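Local atomic coordinates of Glyco_hydro_cc domain-containing protein (PDB entry 6UBC), a protein that binds oligosaccharides and belongs to glycoside hydrolase family 128 (subgroup VII), a family of beta-1,3-glucan-cleaving enzymes. Residues A[348-359]-A[395-406]. Residues are numbered along the deposited sequence; the frame is centred on the assembly and turned at random.
Sequences MDGVKTDIDYYY and DIVALFESDDRV
Arg405 reaches from the turn after helix 386-402 to Ile355, Asp356 and Tyr359 of helix 348-362. The two helices are neighbours on the outside of a beta/alpha barrel of the TIM type, the fold of family 128. The axes of helical segments 348-359 and 395-402 come within 10.8 Å, at 34° between their N-to-C directions.

Arg405 NH1 donates to Asp356 OD1 at 2.7 Å, in the guanidinium plane and on the anti lone pair. The hydrogen bond is nearly straight and is part of a salt bridge. A water bridges the same OD1 to Arg405 NH2. Ile355 CG2 sits over the centre of one guanidinium face, 3.5 Å from Arg405 CZ. Arg405 CG and CD lie over one face of the Tyr359 ring, with CG 3.6 Å from the ring centroid in a CH-pi contact. With Tyr359 CG anti to the backbone N (chi1 -161°), the ring offers this face to the arginine chain.

Further along, Leu399 is a knob in a hole formed by Met348, Val351, Lys352 and Ile355. Met348 bends at chi2 and chi3, and its SD lies 3.7 Å from Ile396 CA. On the barrel side of the helices, Val351 CG2 meets Ile396 CD1. Ile355 CD1 reaches the edge of the Phe400 ring and packs on Val406 CG2. Strand 366-375 of the barrel adds Ile366 against Ile355 and Val368 against Phe400.

Asp403 probably positions the arginine. Its carboxylate takes NE on OD1 and NH2 on OD2, side-on, which should hold the guanidinium against rotation. It also closes an Asx turn: Asp403 OD1 accepts from Arg405 N at 2.9 Å, from 35° above the carboxylate plane.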
loop_
_atom_site.group_PDB
_atom_site.type_symbol
_atom_site.label_atom_id
_atom_site.label_comp_id
_atom_site.label_asym_id
_atom_site.label_seq_id
_atom_site.Cartn_x
_atom_site.Cartn_y
_atom_site.Cartn_z
ATOM N N MET A 348 0.411 9.605 -16.034
ATOM C CA MET A 348 1.137 8.325 -16.121
ATOM C C MET A 348 2.653 8.572 -16.118
ATOM O O MET A 348 3.354 7.707 -15.619
ATOM C CB MET A 348 0.662 7.538 -17.338
ATOM C CG MET A 348 -0.814 7.067 -17.236
ATOM S SD MET A 348 -1.231 6.253 -15.651
ATOM C CE MET A 348 -2.008 7.612 -14.755
ATOM N N ASP A 349 3.148 9.705 -16.626
ATOM C CA ASP A 349 4.603 10.047 -16.553
ATOM C C ASP A 349 5.092 10.043 -15.098
ATOM O O ASP A 349 6.134 9.445 -14.817
ATOM C CB ASP A 349 4.922 11.402 -17.177
ATOM C CG ASP A 349 4.986 11.405 -18.706
ATOM O OD1 ASP A 349 4.948 10.314 -19.326
ATOM O OD2 ASP A 349 5.045 12.527 -19.283
ATOM N N GLY A 350 4.299 10.600 -14.197
ATOM C CA GLY A 350 4.632 10.656 -12.750
ATOM C C GLY A 350 4.582 9.278 -12.120
ATOM O O GLY A 350 5.434 8.969 -11.281
ATOM N N VAL A 351 3.565 8.486 -12.480
ATOM C CA VAL A 351 3.428 7.097 -12.019
ATOM C C VAL A 351 4.722 6.367 -12.415
ATOM O O VAL A 351 5.288 5.656 -11.604
ATOM C CB VAL A 351 2.171 6.431 -12.604
ATOM C CG1 VAL A 351 2.100 4.983 -12.179
ATOM C CG2 VAL A 351 0.868 7.175 -12.205
ATOM N N LYS A 352 5.136 6.512 -13.672
ATOM C CA LYS A 352 6.330 5.814 -14.161
ATOM C C LYS A 352 7.559 6.319 -13.432
ATOM O O LYS A 352 8.392 5.508 -13.111
ATOM C CB LYS A 352 6.452 5.957 -15.676
ATOM C CG LYS A 352 5.432 5.168 -16.453
ATOM C CD LYS A 352 5.357 5.635 -17.898
ATOM C CE LYS A 352 4.623 4.655 -18.789
ATOM N NZ LYS A 352 4.212 5.350 -20.043
ATOM N N THR A 353 7.682 7.599 -13.187
ATOM C CA THR A 353 8.807 8.119 -12.404
ATOM C C THR A 353 8.928 7.352 -11.077
ATOM O O THR A 353 10.020 6.944 -10.683
ATOM C CB THR A 353 8.608 9.615 -12.176
ATOM O OG1 THR A 353 8.648 10.244 -13.447
ATOM C CG2 THR A 353 9.650 10.207 -11.267
ATOM N N ASP A 354 7.818 7.169 -10.370
ATOM C CA ASP A 354 7.870 6.480 -9.049
ATOM C C ASP A 354 8.329 5.031 -9.228
ATOM O O ASP A 354 9.225 4.576 -8.472
ATOM C CB ASP A 354 6.528 6.521 -8.319
ATOM C CG ASP A 354 6.094 7.868 -7.745
ATOM O OD1 ASP A 354 6.916 8.832 -7.697
ATOM O OD2 ASP A 354 4.912 7.947 -7.323
ATOM N N ILE A 355 7.699 4.304 -10.171
ATOM C CA ILE A 355 8.001 2.861 -10.344
ATOM C C ILE A 355 9.457 2.715 -10.783
ATOM O O ILE A 355 10.216 1.908 -10.196
ATOM C CB ILE A 355 7.035 2.171 -11.298
ATOM C CG1 ILE A 355 5.594 2.255 -10.822
ATOM C CG2 ILE A 355 7.524 0.739 -11.494
ATOM C CD1 ILE A 355 4.669 1.824 -11.886
ATOM N N ASP A 356 9.876 3.556 -11.725
ATOM C CA ASP A 356 11.290 3.542 -12.180
ATOM C C ASP A 356 12.231 3.758 -11.001
ATOM O O ASP A 356 13.252 3.030 -10.874
ATOM C CB ASP A 356 11.552 4.577 -13.260
ATOM C CG ASP A 356 10.925 4.304 -14.608
ATOM O OD1 ASP A 356 10.417 3.219 -14.843
ATOM O OD2 ASP A 356 10.945 5.206 -15.394
ATOM N N TYR A 357 12.007 4.789 -10.175
ATOM C CA TYR A 357 12.947 5.108 -9.095
ATOM C C TYR A 357 13.109 3.875 -8.200
ATOM O O TYR A 357 14.273 3.448 -7.858
ATOM C CB TYR A 357 12.536 6.358 -8.311
ATOM C CG TYR A 357 13.426 6.519 -7.115
ATOM C CD1 TYR A 357 14.724 6.973 -7.229
ATOM C CD2 TYR A 357 13.042 6.019 -5.883
ATOM C CE1 TYR A 357 15.583 7.006 -6.150
ATOM C CE2 TYR A 357 13.903 6.025 -4.805
ATOM C CZ TYR A 357 15.186 6.533 -4.931
ATOM O OH TYR A 357 16.042 6.504 -3.870
ATOM N N TYR A 358 11.989 3.296 -7.762
ATOM C CA TYR A 358 12.016 2.223 -6.755
ATOM C C TYR A 358 12.538 0.917 -7.351
ATOM O O TYR A 358 13.236 0.183 -6.581
ATOM C CB TYR A 358 10.676 2.097 -6.029
ATOM C CG TYR A 358 10.517 3.225 -5.037
ATOM C CD1 TYR A 358 11.202 3.212 -3.829
ATOM C CD2 TYR A 358 9.782 4.349 -5.336
ATOM C CE1 TYR A 358 11.082 4.233 -2.903
ATOM C CE2 TYR A 358 9.619 5.383 -4.420
ATOM C CZ TYR A 358 10.273 5.329 -3.196
ATOM O OH TYR A 358 10.169 6.346 -2.289
ATOM N N TYR A 359 12.201 0.623 -8.607
ATOM C CA TYR A 359 12.710 -0.588 -9.288
ATOM C C TYR A 359 14.216 -0.442 -9.593
ATOM O O TYR A 359 15.024 -1.328 -9.226
ATOM C CB TYR A 359 11.900 -0.961 -10.528
ATOM C CG TYR A 359 12.171 -2.401 -10.862
ATOM C CD1 TYR A 359 11.555 -3.411 -10.105
ATOM C CD2 TYR A 359 13.137 -2.764 -11.780
ATOM C CE1 TYR A 359 11.800 -4.749 -10.369
ATOM C CE2 TYR A 359 13.438 -4.094 -12.020
ATOM C CZ TYR A 359 12.768 -5.075 -11.312
ATOM O OH TYR A 359 12.984 -6.395 -11.577
ATOM N N ASP A 395 -6.437 4.720 -16.731
ATOM C CA ASP A 395 -5.050 4.738 -17.210
ATOM C C ASP A 395 -4.150 3.967 -16.251
ATOM O O ASP A 395 -3.269 3.210 -16.711
ATOM C CB ASP A 395 -4.505 6.144 -17.410
ATOM C CG ASP A 395 -5.024 6.909 -18.633
ATOM O OD1 ASP A 395 -5.664 6.295 -19.474
ATOM O OD2 ASP A 395 -4.775 8.116 -18.709
ATOM N N ILE A 396 -4.241 4.226 -14.946
ATOM C CA ILE A 396 -3.265 3.674 -13.990
ATOM C C ILE A 396 -3.530 2.167 -13.852
ATOM O O ILE A 396 -2.570 1.371 -13.664
ATOM C CB ILE A 396 -3.274 4.455 -12.638
ATOM C CG1 ILE A 396 -1.906 4.274 -11.970
ATOM C CG2 ILE A 396 -4.425 4.064 -11.718
ATOM C CD1 ILE A 396 -1.734 5.053 -10.666
ATOM N N VAL A 397 -4.789 1.751 -13.893
ATOM C CA VAL A 397 -5.110 0.298 -13.775
ATOM C C VAL A 397 -4.524 -0.451 -14.982
ATOM O O VAL A 397 -3.793 -1.459 -14.755
ATOM C CB VAL A 397 -6.609 0.070 -13.586
ATOM C CG1 VAL A 397 -6.955 -1.409 -13.843
ATOM C CG2 VAL A 397 -7.077 0.535 -12.193
ATOM N N ALA A 398 -4.668 0.092 -16.189
ATOM C CA ALA A 398 -4.035 -0.466 -17.406
ATOM C C ALA A 398 -2.508 -0.513 -17.313
ATOM O O ALA A 398 -1.921 -1.590 -17.644
ATOM C CB ALA A 398 -4.487 0.290 -18.607
ATOM N N LEU A 399 -1.880 0.562 -16.858
ATOM C CA LEU A 399 -0.437 0.624 -16.641
ATOM C C LEU A 399 -0.034 -0.472 -15.666
ATOM O O LEU A 399 0.936 -1.193 -15.946
ATOM C CB LEU A 399 -0.069 1.998 -16.080
ATOM C CG LEU A 399 1.417 2.311 -16.025
ATOM C CD1 LEU A 399 1.621 3.803 -15.949
ATOM C CD2 LEU A 399 2.099 1.688 -14.811
ATOM N N PHE A 400 -0.637 -0.534 -14.481
ATOM C CA PHE A 400 -0.203 -1.487 -13.447
ATOM C C PHE A 400 -0.352 -2.929 -13.984
ATOM O O PHE A 400 0.567 -3.724 -13.784
ATOM C CB PHE A 400 -1.004 -1.332 -12.158
ATOM C CG PHE A 400 -0.733 -0.094 -11.355
ATOM C CD1 PHE A 400 0.477 0.570 -11.370
ATOM C CD2 PHE A 400 -1.737 0.439 -10.575
ATOM C CE1 PHE A 400 0.708 1.657 -10.538
ATOM C CE2 PHE A 400 -1.524 1.549 -9.786
ATOM C CZ PHE A 400 -0.290 2.136 -9.713
ATOM N N GLU A 401 -1.480 -3.234 -14.611
ATOM C CA GLU A 401 -1.702 -4.622 -15.099
ATOM C C GLU A 401 -0.586 -4.976 -16.103
ATOM O O GLU A 401 -0.086 -6.116 -16.118
ATOM C CB GLU A 401 -3.119 -4.744 -15.660
ATOM C CG GLU A 401 -4.178 -4.737 -14.595
ATOM C CD GLU A 401 -4.174 -5.902 -13.612
ATOM O OE1 GLU A 401 -3.469 -6.938 -13.872
ATOM O OE2 GLU A 401 -4.890 -5.803 -12.562
ATOM N N SER A 402 -0.156 -4.028 -16.913
ATOM C CA SER A 402 0.789 -4.347 -18.014
ATOM C C SER A 402 2.234 -4.318 -17.498
ATOM O O SER A 402 3.137 -4.808 -18.170
ATOM C CB SER A 402 0.543 -3.443 -19.181
ATOM O OG SER A 402 1.042 -2.182 -18.854
ATOM N N ASP A 403 2.455 -3.796 -16.291
ATOM C CA ASP A 403 3.826 -3.558 -15.801
ATOM C C ASP A 403 4.240 -4.750 -14.960
ATOM O O ASP A 403 3.801 -4.891 -13.790
ATOM C CB ASP A 403 3.957 -2.230 -15.061
ATOM C CG ASP A 403 5.396 -1.810 -14.812
ATOM O OD1 ASP A 403 6.295 -2.697 -14.768
ATOM O OD2 ASP A 403 5.594 -0.577 -14.625
ATOM N N ASP A 404 5.166 -5.542 -15.470
ATOM C CA ASP A 404 5.630 -6.732 -14.740
ATOM C C ASP A 404 6.365 -6.368 -13.454
ATOM O O ASP A 404 6.542 -7.289 -12.624
ATOM C CB ASP A 404 6.596 -7.545 -15.615
ATOM C CG ASP A 404 5.824 -8.355 -16.663
ATOM O OD1 ASP A 404 4.542 -8.233 -16.717
ATOM O OD2 ASP A 404 6.489 -9.154 -17.385
ATOM N N ARG A 405 6.826 -5.133 -13.268
ATOM C CA ARG A 405 7.458 -4.762 -11.977
ATOM C C ARG A 405 6.398 -4.635 -10.864
ATOM O O ARG A 405 6.790 -4.692 -9.678
ATOM C CB ARG A 405 8.224 -3.449 -12.103
ATOM C CG ARG A 405 9.456 -3.501 -13.010
ATOM C CD ARG A 405 9.975 -2.162 -13.520
ATOM N NE ARG A 405 8.958 -1.341 -14.181
ATOM C CZ ARG A 405 9.110 -0.067 -14.509
ATOM N NH1 ARG A 405 10.271 0.536 -14.308
ATOM N NH2 ARG A 405 8.121 0.615 -15.058
ATOM N N VAL A 406 5.143 -4.369 -11.210
ATOM C CA VAL A 406 4.082 -4.109 -10.178
ATOM C C VAL A 406 3.344 -5.421 -9.948
ATOM O O VAL A 406 2.645 -5.900 -10.875
ATOM C CB VAL A 406 3.165 -2.976 -10.633
ATOM C CG1 VAL A 406 1.966 -2.843 -9.681
ATOM C CG2 VAL A 406 3.950 -1.664 -10.734
HETATM O O HOH W 1 8.427 3.315 -16.748
#